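Response regulator (Helicobacter pylori, PDB 2PLN) probably acts as an orphan transcription regulator of the two-component type that binds promoter DNA, and is represented here by its N-terminal receiver domain. Local coordinates at residues M19-I24 / K36-K41; S28-E33 / R118-L123; S75-I80 / V89-D94; V102-F105 / D111-A114. All blocks are in the same frame, centred on the assembly; numbering follows the deposited sequence.

Contact 1 (M19-I24 / K36-K41)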
loop_
_atom_site.group_PDB
_atom_site.type_symbol
_atom_site.label_atom_id
_atom_site.label_comp_id
_atom_site.label_asym_id
_atom_site.label_seq_id
_atom_site.Cartn_x
_atom_site.Cartn_y
_atom_site.Cartn_z
HETATM N N MSE A 19 9.892 16.547 -5.358
HETATM C CA MSE A 19 9.364 15.276 -5.816
HETATM C C MSE A 19 8.430 15.566 -6.983
HETATM O O MSE A 19 7.635 16.507 -6.932
HETATM C CB MSE A 19 8.544 14.603 -4.707
HETATM C CG MSE A 19 9.260 14.317 -3.417
HETATM SE SE MSE A 19 10.191 12.614 -3.504
HETATM C CE MSE A 19 10.248 12.181 -1.612
ATOM N N ARG A 20 8.557 14.768 -8.037
ATOM C CA ARG A 20 7.677 14.891 -9.195
ATOM C C ARG A 20 6.903 13.594 -9.410
ATOM O O ARG A 20 7.483 12.502 -9.386
ATOM C CB ARG A 20 8.446 15.253 -10.462
ATOM C CG ARG A 20 7.492 15.778 -11.588
ATOM C CD ARG A 20 8.076 15.808 -13.018
ATOM N NE ARG A 20 8.859 16.981 -13.167
ATOM C CZ ARG A 20 8.540 18.058 -13.880
ATOM N NH1 ARG A 20 7.476 18.129 -14.674
ATOM N NH2 ARG A 20 9.372 19.054 -13.826
ATOM N N VAL A 21 5.596 13.724 -9.634
ATOM C CA VAL A 21 4.713 12.545 -9.811
ATOM C C VAL A 21 4.117 12.533 -11.236
ATOM O O VAL A 21 3.661 13.572 -11.711
ATOM C CB VAL A 21 3.551 12.601 -8.794
ATOM C CG1 VAL A 21 2.523 11.511 -9.115
ATOM C CG2 VAL A 21 4.094 12.520 -7.326
ATOM N N LEU A 22 4.145 11.376 -11.910
ATOM C CA LEU A 22 3.449 11.211 -13.173
ATOM C C LEU A 22 2.101 10.504 -12.958
ATOM O O LEU A 22 2.039 9.458 -12.316
ATOM C CB LEU A 22 4.294 10.391 -14.144
ATOM C CG LEU A 22 3.671 10.110 -15.513
ATOM C CD1 LEU A 22 3.367 11.422 -16.330
ATOM C CD2 LEU A 22 4.540 9.131 -16.333
ATOM N N LEU A 23 1.032 11.072 -13.507
ATOM C CA LEU A 23 -0.298 10.472 -13.341
ATOM C C LEU A 23 -0.769 10.093 -14.712
ATOM O O LEU A 23 -0.955 10.971 -15.557
ATOM C CB LEU A 23 -1.302 11.467 -12.711
ATOM C CG LEU A 23 -0.990 12.026 -11.318
ATOM C CD1 LEU A 23 -1.872 13.257 -10.907
ATOM C CD2 LEU A 23 -1.027 10.923 -10.232
ATOM N N ILE A 24 -0.922 8.791 -14.952
ATOM C CA ILE A 24 -1.521 8.329 -16.213
ATOM C C ILE A 24 -2.989 8.052 -15.949
ATOM O O ILE A 24 -3.333 7.099 -15.288
ATOM C CB ILE A 24 -0.771 7.126 -16.806
ATOM C CG1 ILE A 24 0.712 7.513 -17.054
ATOM C CG2 ILE A 24 -1.501 6.617 -18.114
ATOM C CD1 ILE A 24 1.679 6.345 -17.237
ATOM N N LYS A 36 -3.877 18.846 -8.137
ATOM C CA LYS A 36 -4.117 19.913 -7.142
ATOM C C LYS A 36 -3.893 19.412 -5.705
ATOM O O LYS A 36 -3.280 20.100 -4.888
ATOM C CB LYS A 36 -5.541 20.493 -7.312
ATOM C CG LYS A 36 -5.906 21.676 -6.401
ATOM C CD LYS A 36 -7.260 22.321 -6.834
ATOM C CE LYS A 36 -8.172 22.666 -5.652
ATOM N NZ LYS A 36 -9.532 23.174 -6.089
ATOM N N GLY A 37 -4.393 18.209 -5.400
ATOM C CA GLY A 37 -4.181 17.593 -4.084
ATOM C C GLY A 37 -2.712 17.384 -3.802
ATOM O O GLY A 37 -2.215 17.643 -2.691
ATOM N N LEU A 38 -1.982 16.920 -4.811
ATOM C CA LEU A 38 -0.546 16.698 -4.615
ATOM C C LEU A 38 0.181 18.010 -4.409
ATOM O O LEU A 38 1.100 18.091 -3.598
ATOM C CB LEU A 38 0.056 15.932 -5.792
ATOM C CG LEU A 38 -0.422 14.492 -5.911
ATOM C CD1 LEU A 38 -0.067 14.010 -7.341
ATOM C CD2 LEU A 38 0.166 13.632 -4.773
ATOM N N ASN A 39 -0.208 19.028 -5.177
ATOM C CA ASN A 39 0.372 20.364 -5.009
ATOM C C ASN A 39 0.257 20.849 -3.571
ATOM O O ASN A 39 1.150 21.519 -3.082
ATOM C CB ASN A 39 -0.323 21.387 -5.910
ATOM C CG ASN A 39 0.060 21.256 -7.341
ATOM O OD1 ASN A 39 1.032 20.547 -7.711
ATOM N ND2 ASN A 39 -0.694 21.934 -8.184
ATOM N N VAL A 40 -0.852 20.522 -2.906
ATOM C CA VAL A 40 -1.034 20.897 -1.491
ATOM C C VAL A 40 0.148 20.510 -0.606
ATOM O O VAL A 40 0.526 21.268 0.280
ATOM C CB VAL A 40 -2.348 20.316 -0.921
ATOM C CG1 VAL A 40 -2.425 20.475 0.595
ATOM C CG2 VAL A 40 -3.512 20.979 -1.578
ATOM N N LYS A 41 0.734 19.343 -0.863
ATOM C CA LYS A 41 1.864 18.816 -0.083
ATOM C C LYS A 41 3.234 19.143 -0.657
ATOM O O LYS A 41 4.250 18.599 -0.212
ATOM C CB LYS A 41 1.725 17.301 0.069
ATOM C CG LYS A 41 0.582 16.921 0.992
ATOM C CD LYS A 41 0.751 17.441 2.435
ATOM C CE LYS A 41 -0.572 17.278 3.170
ATOM N NZ LYS A 41 -0.545 17.460 4.652
#

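Contact 2 (S28-E33 / R118-L123)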
loop_
_atom_site.group_PDB
_atom_site.type_symbol
_atom_site.label_atom_id
_atom_site.label_comp_id
_atom_site.label_asym_id
_atom_site.label_seq_id
_atom_site.Cartn_x
_atom_site.Cartn_y
_atom_site.Cartn_z
ATOM N N SER A 28 -9.726 13.529 -17.289
ATOM C CA SER A 28 -8.923 14.751 -17.076
ATOM C C SER A 28 -9.337 15.541 -15.838
ATOM O O SER A 28 -8.507 16.197 -15.199
ATOM C CB SER A 28 -8.933 15.658 -18.311
ATOM O OG SER A 28 -10.201 16.269 -18.452
ATOM N N VAL A 29 -10.627 15.494 -15.525
ATOM C CA VAL A 29 -11.171 16.145 -14.335
ATOM C C VAL A 29 -10.593 15.500 -13.069
ATOM O O VAL A 29 -10.093 16.193 -12.175
ATOM C CB VAL A 29 -12.718 16.118 -14.357
ATOM C CG1 VAL A 29 -13.294 16.629 -13.058
ATOM C CG2 VAL A 29 -13.212 16.962 -15.527
ATOM N N LEU A 30 -10.638 14.170 -13.022
ATOM C CA LEU A 30 -10.060 13.453 -11.891
ATOM C C LEU A 30 -8.546 13.703 -11.816
ATOM O O LEU A 30 -8.022 13.983 -10.736
ATOM C CB LEU A 30 -10.351 11.965 -12.009
ATOM C CG LEU A 30 -9.778 11.088 -10.907
ATOM C CD1 LEU A 30 -10.133 11.619 -9.542
ATOM C CD2 LEU A 30 -10.244 9.678 -11.097
ATOM N N GLY A 31 -7.864 13.636 -12.958
ATOM C CA GLY A 31 -6.392 13.840 -12.956
ATOM C C GLY A 31 -6.053 15.226 -12.408
ATOM O O GLY A 31 -5.122 15.398 -11.626
ATOM N N GLY A 32 -6.815 16.242 -12.827
ATOM C CA GLY A 32 -6.660 17.587 -12.259
ATOM C C GLY A 32 -6.836 17.688 -10.753
ATOM O O GLY A 32 -6.067 18.366 -10.067
ATOM N N GLU A 33 -7.860 17.026 -10.234
ATOM C CA GLU A 33 -8.113 16.986 -8.811
ATOM C C GLU A 33 -6.962 16.344 -8.048
ATOM O O GLU A 33 -6.577 16.839 -6.995
ATOM C CB GLU A 33 -9.404 16.224 -8.538
ATOM C CG GLU A 33 -10.664 17.043 -8.803
ATOM C CD GLU A 33 -11.905 16.170 -8.983
ATOM O OE1 GLU A 33 -11.777 14.933 -9.078
ATOM O OE2 GLU A 33 -13.028 16.717 -9.063
ATOM N N ARG A 118 -10.953 6.762 -2.061
ATOM C CA ARG A 118 -11.633 7.098 -0.800
ATOM C C ARG A 118 -11.876 8.605 -0.719
ATOM O O ARG A 118 -12.952 9.071 -0.300
ATOM C CB ARG A 118 -10.830 6.605 0.413
ATOM C CG ARG A 118 -11.670 6.427 1.675
ATOM C CD ARG A 118 -11.173 5.363 2.650
ATOM N NE ARG A 118 -11.536 4.003 2.240
ATOM C CZ ARG A 118 -10.701 3.142 1.658
ATOM N NH1 ARG A 118 -9.445 3.492 1.417
ATOM N NH2 ARG A 118 -11.107 1.924 1.317
ATOM N N SER A 119 -10.863 9.354 -1.137
ATOM C CA SER A 119 -10.859 10.813 -1.182
ATOM C C SER A 119 -9.526 11.214 -1.767
ATOM O O SER A 119 -8.548 10.422 -1.722
ATOM C CB SER A 119 -11.060 11.449 0.213
ATOM O OG SER A 119 -9.876 11.624 0.973
ATOM N N ILE A 120 -9.467 12.432 -2.298
ATOM C CA ILE A 120 -8.168 12.990 -2.731
ATOM C C ILE A 120 -7.161 13.046 -1.565
ATOM O O ILE A 120 -6.009 12.633 -1.742
ATOM C CB ILE A 120 -8.351 14.372 -3.415
ATOM C CG1 ILE A 120 -9.155 14.231 -4.711
ATOM C CG2 ILE A 120 -6.988 15.095 -3.554
ATOM C CD1 ILE A 120 -8.527 13.429 -5.827
ATOM N N LYS A 121 -7.590 13.501 -0.370
ATOM C CA LYS A 121 -6.687 13.604 0.776
ATOM C C LYS A 121 -6.100 12.231 1.205
ATOM O O LYS A 121 -4.927 12.137 1.521
ATOM C CB LYS A 121 -7.369 14.297 1.986
ATOM C CG LYS A 121 -7.334 15.839 1.927
ATOM C CD LYS A 121 -7.914 16.457 3.215
ATOM C CE LYS A 121 -8.367 17.897 2.935
ATOM N NZ LYS A 121 -8.987 18.534 4.147
ATOM N N ALA A 122 -6.936 11.202 1.217
ATOM C CA ALA A 122 -6.501 9.835 1.531
ATOM C C ALA A 122 -5.552 9.304 0.440
ATOM O O ALA A 122 -4.565 8.628 0.753
ATOM C CB ALA A 122 -7.710 8.919 1.674
ATOM N N LEU A 123 -5.875 9.553 -0.829
ATOM C CA LEU A 123 -4.984 9.146 -1.923
ATOM C C LEU A 123 -3.614 9.844 -1.811
ATOM O O LEU A 123 -2.566 9.211 -1.948
ATOM C CB LEU A 123 -5.637 9.449 -3.278
ATOM C CG LEU A 123 -4.738 9.232 -4.499
ATOM C CD1 LEU A 123 -4.151 7.781 -4.512
ATOM C CD2 LEU A 123 -5.576 9.541 -5.744
#

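Contact 3 (S75-I80 / V89-D94)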
loop_
_atom_site.group_PDB
_atom_site.type_symbol
_atom_site.label_atom_id
_atom_site.label_comp_id
_atom_site.label_asym_id
_atom_site.label_seq_id
_atom_site.Cartn_x
_atom_site.Cartn_y
_atom_site.Cartn_z
ATOM N N SER A 75 1.764 -4.834 -18.096
ATOM C CA SER A 75 3.010 -4.951 -18.882
ATOM C C SER A 75 3.866 -3.714 -18.679
ATOM O O SER A 75 5.079 -3.789 -18.572
ATOM C CB SER A 75 2.737 -5.195 -20.367
ATOM O OG SER A 75 1.971 -4.135 -20.905
ATOM N N PHE A 76 3.207 -2.559 -18.616
ATOM C CA PHE A 76 3.888 -1.290 -18.347
ATOM C C PHE A 76 4.629 -1.333 -17.007
ATOM O O PHE A 76 5.757 -0.832 -16.888
ATOM C CB PHE A 76 2.836 -0.193 -18.393
ATOM C CG PHE A 76 3.275 1.132 -17.848
ATOM C CD1 PHE A 76 2.968 1.500 -16.531
ATOM C CD2 PHE A 76 3.946 2.043 -18.665
ATOM C CE1 PHE A 76 3.324 2.730 -16.038
ATOM C CE2 PHE A 76 4.307 3.280 -18.178
ATOM C CZ PHE A 76 4.000 3.629 -16.854
ATOM N N VAL A 77 3.991 -1.938 -15.993
ATOM C CA VAL A 77 4.596 -2.008 -14.655
ATOM C C VAL A 77 5.952 -2.717 -14.775
ATOM O O VAL A 77 6.968 -2.222 -14.301
ATOM C CB VAL A 77 3.667 -2.692 -13.633
ATOM C CG1 VAL A 77 4.397 -3.038 -12.359
ATOM C CG2 VAL A 77 2.459 -1.775 -13.315
ATOM N N SER A 78 5.942 -3.885 -15.403
ATOM C CA SER A 78 7.167 -4.640 -15.584
ATOM C C SER A 78 8.231 -3.873 -16.404
ATOM O O SER A 78 9.393 -3.900 -16.058
ATOM C CB SER A 78 6.861 -5.994 -16.232
ATOM O OG SER A 78 8.052 -6.745 -16.281
ATOM N N ARG A 79 7.823 -3.197 -17.480
ATOM C CA ARG A 79 8.797 -2.430 -18.298
ATOM C C ARG A 79 9.488 -1.340 -17.495
ATOM O O ARG A 79 10.723 -1.165 -17.583
ATOM C CB ARG A 79 8.151 -1.793 -19.520
ATOM C CG ARG A 79 7.798 -2.735 -20.621
ATOM C CD ARG A 79 7.525 -2.028 -21.926
ATOM N NE ARG A 79 6.444 -1.040 -21.856
ATOM C CZ ARG A 79 5.145 -1.348 -21.871
ATOM N NH1 ARG A 79 4.738 -2.622 -21.937
ATOM N NH2 ARG A 79 4.246 -0.390 -21.806
ATOM N N ILE A 80 8.713 -0.639 -16.665
ATOM C CA ILE A 80 9.229 0.486 -15.859
ATOM C C ILE A 80 10.089 -0.002 -14.709
ATOM O O ILE A 80 11.130 0.609 -14.379
ATOM C CB ILE A 80 8.033 1.364 -15.316
ATOM C CG1 ILE A 80 7.313 2.052 -16.468
ATOM C CG2 ILE A 80 8.533 2.382 -14.249
ATOM C CD1 ILE A 80 8.196 2.883 -17.347
ATOM N N VAL A 89 5.878 2.667 -8.326
ATOM C CA VAL A 89 4.802 2.441 -9.264
ATOM C C VAL A 89 3.518 2.031 -8.534
ATOM O O VAL A 89 3.497 1.034 -7.786
ATOM C CB VAL A 89 5.191 1.344 -10.285
ATOM C CG1 VAL A 89 4.026 1.045 -11.196
ATOM C CG2 VAL A 89 6.481 1.742 -11.062
ATOM N N LEU A 90 2.459 2.799 -8.756
ATOM C CA LEU A 90 1.128 2.531 -8.154
ATOM C C LEU A 90 0.175 2.238 -9.283
ATOM O O LEU A 90 0.119 2.985 -10.269
ATOM C CB LEU A 90 0.600 3.736 -7.358
ATOM C CG LEU A 90 1.564 4.486 -6.415
ATOM C CD1 LEU A 90 0.811 5.518 -5.563
ATOM C CD2 LEU A 90 2.355 3.485 -5.492
ATOM N N VAL A 91 -0.541 1.131 -9.165
ATOM C CA VAL A 91 -1.528 0.738 -10.176
ATOM C C VAL A 91 -2.866 1.056 -9.553
ATOM O O VAL A 91 -3.141 0.661 -8.426
ATOM C CB VAL A 91 -1.446 -0.793 -10.472
ATOM C CG1 VAL A 91 -2.622 -1.258 -11.306
ATOM C CG2 VAL A 91 -0.130 -1.131 -11.185
ATOM N N SER A 92 -3.704 1.768 -10.295
ATOM C CA SER A 92 -5.046 2.084 -9.851
ATOM C C SER A 92 -6.045 1.531 -10.899
ATOM O O SER A 92 -5.796 1.615 -12.114
ATOM C CB SER A 92 -5.095 3.607 -9.641
ATOM O OG SER A 92 -6.399 4.114 -9.682
ATOM N N SER A 93 -7.145 0.935 -10.439
ATOM C CA SER A 93 -8.074 0.202 -11.346
ATOM C C SER A 93 -9.562 0.478 -11.046
ATOM O O SER A 93 -9.978 0.423 -9.905
ATOM C CB SER A 93 -7.781 -1.306 -11.272
ATOM O OG SER A 93 -8.597 -2.056 -12.164
ATOM N N ASP A 94 -10.346 0.783 -12.080
ATOM C CA ASP A 94 -11.810 0.932 -11.951
ATOM C C ASP A 94 -12.524 -0.430 -12.041
ATOM O O ASP A 94 -13.754 -0.534 -11.833
ATOM C CB ASP A 94 -12.332 1.830 -13.074
ATOM C CG ASP A 94 -11.977 1.285 -14.430
ATOM O OD1 ASP A 94 -12.372 0.129 -14.719
ATOM O OD2 ASP A 94 -11.269 1.905 -15.257
#

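Contact 4 (V102-F105 / D111-A114)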
loop_
_atom_site.group_PDB
_atom_site.type_symbol
_atom_site.label_atom_id
_atom_site.label_comp_id
_atom_site.label_asym_id
_atom_site.label_seq_id
_atom_site.Cartn_x
_atom_site.Cartn_y
_atom_site.Cartn_z
ATOM N N VAL A 102 -3.094 -9.481 -7.411
ATOM C CA VAL A 102 -1.973 -10.407 -7.241
ATOM C C VAL A 102 -0.913 -10.192 -8.328
ATOM O O VAL A 102 0.280 -10.106 -8.029
ATOM C CB VAL A 102 -2.455 -11.891 -7.221
ATOM C CG1 VAL A 102 -1.270 -12.868 -7.283
ATOM C CG2 VAL A 102 -3.309 -12.138 -5.998
ATOM N N HIS A 103 -1.353 -10.108 -9.583
ATOM C CA HIS A 103 -0.441 -9.913 -10.707
ATOM C C HIS A 103 0.344 -8.610 -10.563
ATOM O O HIS A 103 1.544 -8.598 -10.778
ATOM C CB HIS A 103 -1.182 -9.897 -12.043
ATOM C CG HIS A 103 -1.506 -11.262 -12.571
ATOM N ND1 HIS A 103 -2.573 -11.498 -13.415
ATOM C CD2 HIS A 103 -0.901 -12.461 -12.384
ATOM C CE1 HIS A 103 -2.613 -12.785 -13.719
ATOM N NE2 HIS A 103 -1.605 -13.391 -13.115
ATOM N N ALA A 104 -0.336 -7.526 -10.193
ATOM C CA ALA A 104 0.311 -6.221 -10.097
ATOM C C ALA A 104 1.427 -6.289 -9.082
ATOM O O ALA A 104 2.524 -5.849 -9.341
ATOM C CB ALA A 104 -0.705 -5.126 -9.718
ATOM N N PHE A 105 1.148 -6.871 -7.929
ATOM C CA PHE A 105 2.184 -6.998 -6.909
ATOM C C PHE A 105 3.311 -7.929 -7.342
ATOM O O PHE A 105 4.500 -7.624 -7.138
ATOM C CB PHE A 105 1.570 -7.446 -5.602
ATOM C CG PHE A 105 0.920 -6.333 -4.838
ATOM C CD1 PHE A 105 1.684 -5.196 -4.421
ATOM C CD2 PHE A 105 -0.410 -6.415 -4.475
ATOM C CE1 PHE A 105 1.085 -4.149 -3.687
ATOM C CE2 PHE A 105 -1.030 -5.368 -3.731
ATOM C CZ PHE A 105 -0.272 -4.246 -3.330
ATOM N N ASP A 111 1.891 -0.553 -5.123
ATOM C CA ASP A 111 0.569 -0.566 -4.567
ATOM C C ASP A 111 -0.448 -0.874 -5.647
ATOM O O ASP A 111 -0.161 -0.785 -6.858
ATOM C CB ASP A 111 0.278 0.799 -3.911
ATOM C CG ASP A 111 -0.620 0.692 -2.674
ATOM O OD1 ASP A 111 -1.434 -0.276 -2.570
ATOM O OD2 ASP A 111 -0.583 1.560 -1.776
ATOM N N TYR A 112 -1.635 -1.251 -5.195
ATOM C CA TYR A 112 -2.781 -1.504 -6.055
ATOM C C TYR A 112 -3.989 -0.843 -5.389
ATOM O O TYR A 112 -4.321 -1.142 -4.227
ATOM C CB TYR A 112 -2.986 -3.012 -6.208
ATOM C CG TYR A 112 -4.113 -3.397 -7.148
ATOM C CD1 TYR A 112 -5.349 -3.776 -6.648
ATOM C CD2 TYR A 112 -3.940 -3.394 -8.551
ATOM C CE1 TYR A 112 -6.406 -4.157 -7.523
ATOM C CE2 TYR A 112 -4.994 -3.778 -9.418
ATOM C CZ TYR A 112 -6.212 -4.143 -8.895
ATOM O OH TYR A 112 -7.273 -4.503 -9.764
ATOM N N ILE A 113 -4.642 0.066 -6.112
ATOM C CA ILE A 113 -5.606 0.949 -5.469
ATOM C C ILE A 113 -6.893 0.851 -6.283
ATOM O O ILE A 113 -6.874 1.041 -7.488
ATOM C CB ILE A 113 -5.066 2.410 -5.447
ATOM C CG1 ILE A 113 -3.732 2.493 -4.683
ATOM C CG2 ILE A 113 -6.121 3.421 -4.890
ATOM C CD1 ILE A 113 -2.949 3.715 -5.029
ATOM N N ALA A 114 -8.004 0.504 -5.640
ATOM C CA ALA A 114 -9.282 0.476 -6.351
ATOM C C ALA A 114 -9.780 1.894 -6.592
ATOM O O ALA A 114 -9.636 2.770 -5.732
ATOM C CB ALA A 114 -10.325 -0.297 -5.555
#

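Contact 1 (M19-I24 / K36-K41)
The carbonyl O of Leu38 accepts the backbone N of Lys41 at 3.0 Å, a backbone bond near the C-terminal part of helix 28-40, while the side chain of the same leucine is pressed against strand 20-24. No polar bond crosses between the segments: the meeting is wholly aliphatic, and one methyl does most of the work. Leu38 CD1 lies 4.0 Å from Val21 CG1 and 4.1 Å from Leu23 CD1, so it is shared by two residues that project from the same face of the strand. It meets them differently. The side chains of Val21 and Leu38 cross at about a right angle, whereas Leu23 and Leu38 reach toward each other, methyl tip to methyl tip. Val21 offers CG1 because that branch is anti to its backbone N (chi1 171°), with CG2 on the other side, next to that N. Leu38 also touches Ala45 of strand 44-48 and Val124 and Ile127 of helix 120-130. Strand 20-24, helix 28-40 and strand 44-48 form the first beta-alpha-beta unit of the CheY-like receiver fold, and here the helix of that unit packs on its first strand. With nothing but methyl contacts at or just beyond van der Waals distance, the contact between these two segments is apolar burial, with no directional bond to fix the angle at which the side chains meet.

Contact 2 (S28-E33 / R118-L123)
Ile120 carries this contact, meeting Leu30 and Glu33, and the chain approaches it through two residues that face the second subunit. Arg118 comes first; its NH1 makes a salt bridge with Glu101 OE1 of the second subunit. Ser119 follows as N-cap of helix 120-130: its OG accepts Ala122 N at 3.0 Å in a nearly straight bond (168°), and the same OG is hydrogen-bonded to Ser98 OG of the second subunit. Ile120 opens the helix and points at helix 28-40. Its two branches divide the task. CG2, anti to the backbone N, comes within 3.9 Å of the carbonyl O of Glu33; CG1 is turned to the side of the backbone N (chi1 -64°) and carries CD1 to 4.0 Å from Glu33 CB. The same CD1 approaches Leu30 CD1 more loosely, at 4.4 Å. Glu33 therefore contributes its backbone and the root of its side chain, while the extended chain carries its carboxylate away from the isoleucine. Lys121 and Ala122 pack instead on Val102 and Glu101 of the second subunit. Leu123, at the end of the segment, looks toward helix 28-40 and packs on Ile34 and on Tyr117. Helices 28-40 and 120-130 flank the same side of the parallel sheet, and this is their meeting near the surface: one side of helix 120-130 leans on helix 28-40, and another joins the subunit interface.

Contact 3 (S75-I80 / V89-D94)
Val89 and Val77, the two residues that lose most surface to this contact, join strand 88-93 to helix 73-83 within a beta-alpha-beta unit of the CheY-like receiver fold. The axes of 75-80 and 89-93 run almost exactly antiparallel (178°) and come within 9.8 Å, as expected when a helix returns the chain over the sheet between parallel neighbours. Val77 turns a single methyl to the strand. CG2, set beside its own backbone N by chi1 of 167°, meets Val89 CG1 at 3.9 Å and Val91 CG2 at 3.4 Å. The second distance is tighter than normal for two methyls, and the side chains of Val77 and Val91 cross there at about a right angle. Val89 is used on both branches: while CG1 faces Val77, its CG2 touches Ile80 CG2 at 3.8 Å, one turn further along the helix. Leu90 points away, to the other face of the sheet, where its side chain touches Leu65, Met67 and Asp111. Met58 of helix 51-60 covers Ile80 and Phe76 from outside the unit. The other branch of Ile80 turns from the strand to the Phe76 ring, where CG1 lies 3.6 Å above the ring plane, displaced toward its rim.

Contact 4 (V102-F105 / D111-A114)
Phe105 brings the far end of its ring against the backbone of strand 111-114. CE1 comes within 3.7 Å of Asp111 CA, CZ within 3.8 Å of Tyr112 N, and CE2 touches Tyr112 CB at 3.9 Å; the side chains of Phe105 and Tyr112 cross at about a right angle. Beside it, one residue earlier in the helix, Ala104 points toward the strand and puts CB 3.9 Å from Tyr112 CD2. Tyr112 CG is anti to the backbone N (chi1 -177°), which brings the ring alongside Ala104 and sends the hydroxyl beyond it; Phe105 meets only the CB and backbone of the tyrosine. Helix 98-106 here covers the outermost strand of the parallel sheet, in the last beta-alpha-beta unit of the receiver fold, and Tyr112 probably holds the place of the switch aromatic of CheY-like proteins. Its OH is held by hydrogen bonds with Glu100 OE1 and Thr97 N. Asp111 turns its carboxylate toward the next peptide: OD1 takes Tyr112 N at 2.8 Å through a bent bond (136°), on the anti side of the carboxylate and 19° out of its plane. Further out, Asp111 OD2 forms salt bridges with Arg126 and Arg130 of helix 120-130, while OD1 pairs with Arg126 of the second subunit, which also reaches the carbonyl O of Tyr112 with its NH2. The Phe105 ring in turn packs on Ala129 of that second subunit.

Contacts 1 and 2 share helix 28-40 and lie about 10 Å apart between centres; Gly37 CA touches Ile120 CG2 at 3.8 Å. Contacts 3 and 4, with centres about 8 Å apart, are joined through neighbouring strands, where the carbonyl O of Val91 and Ile113 N are 2.8 Å apart. Across the sheet, contact 1 reaches contact 3 through Ile24 CD1 and Phe76 CZ, 3.6 Å apart, although their centres are about 17 Å apart. Contacts 2 and 4 both touch the second subunit, consistent with the dimer face used by OmpR/PhoB receivers. Asp64, the predicted phosphorylation site, carries no phosphate here and lies beside contact 1, hydrogen-bonded to the backbone of Arg20.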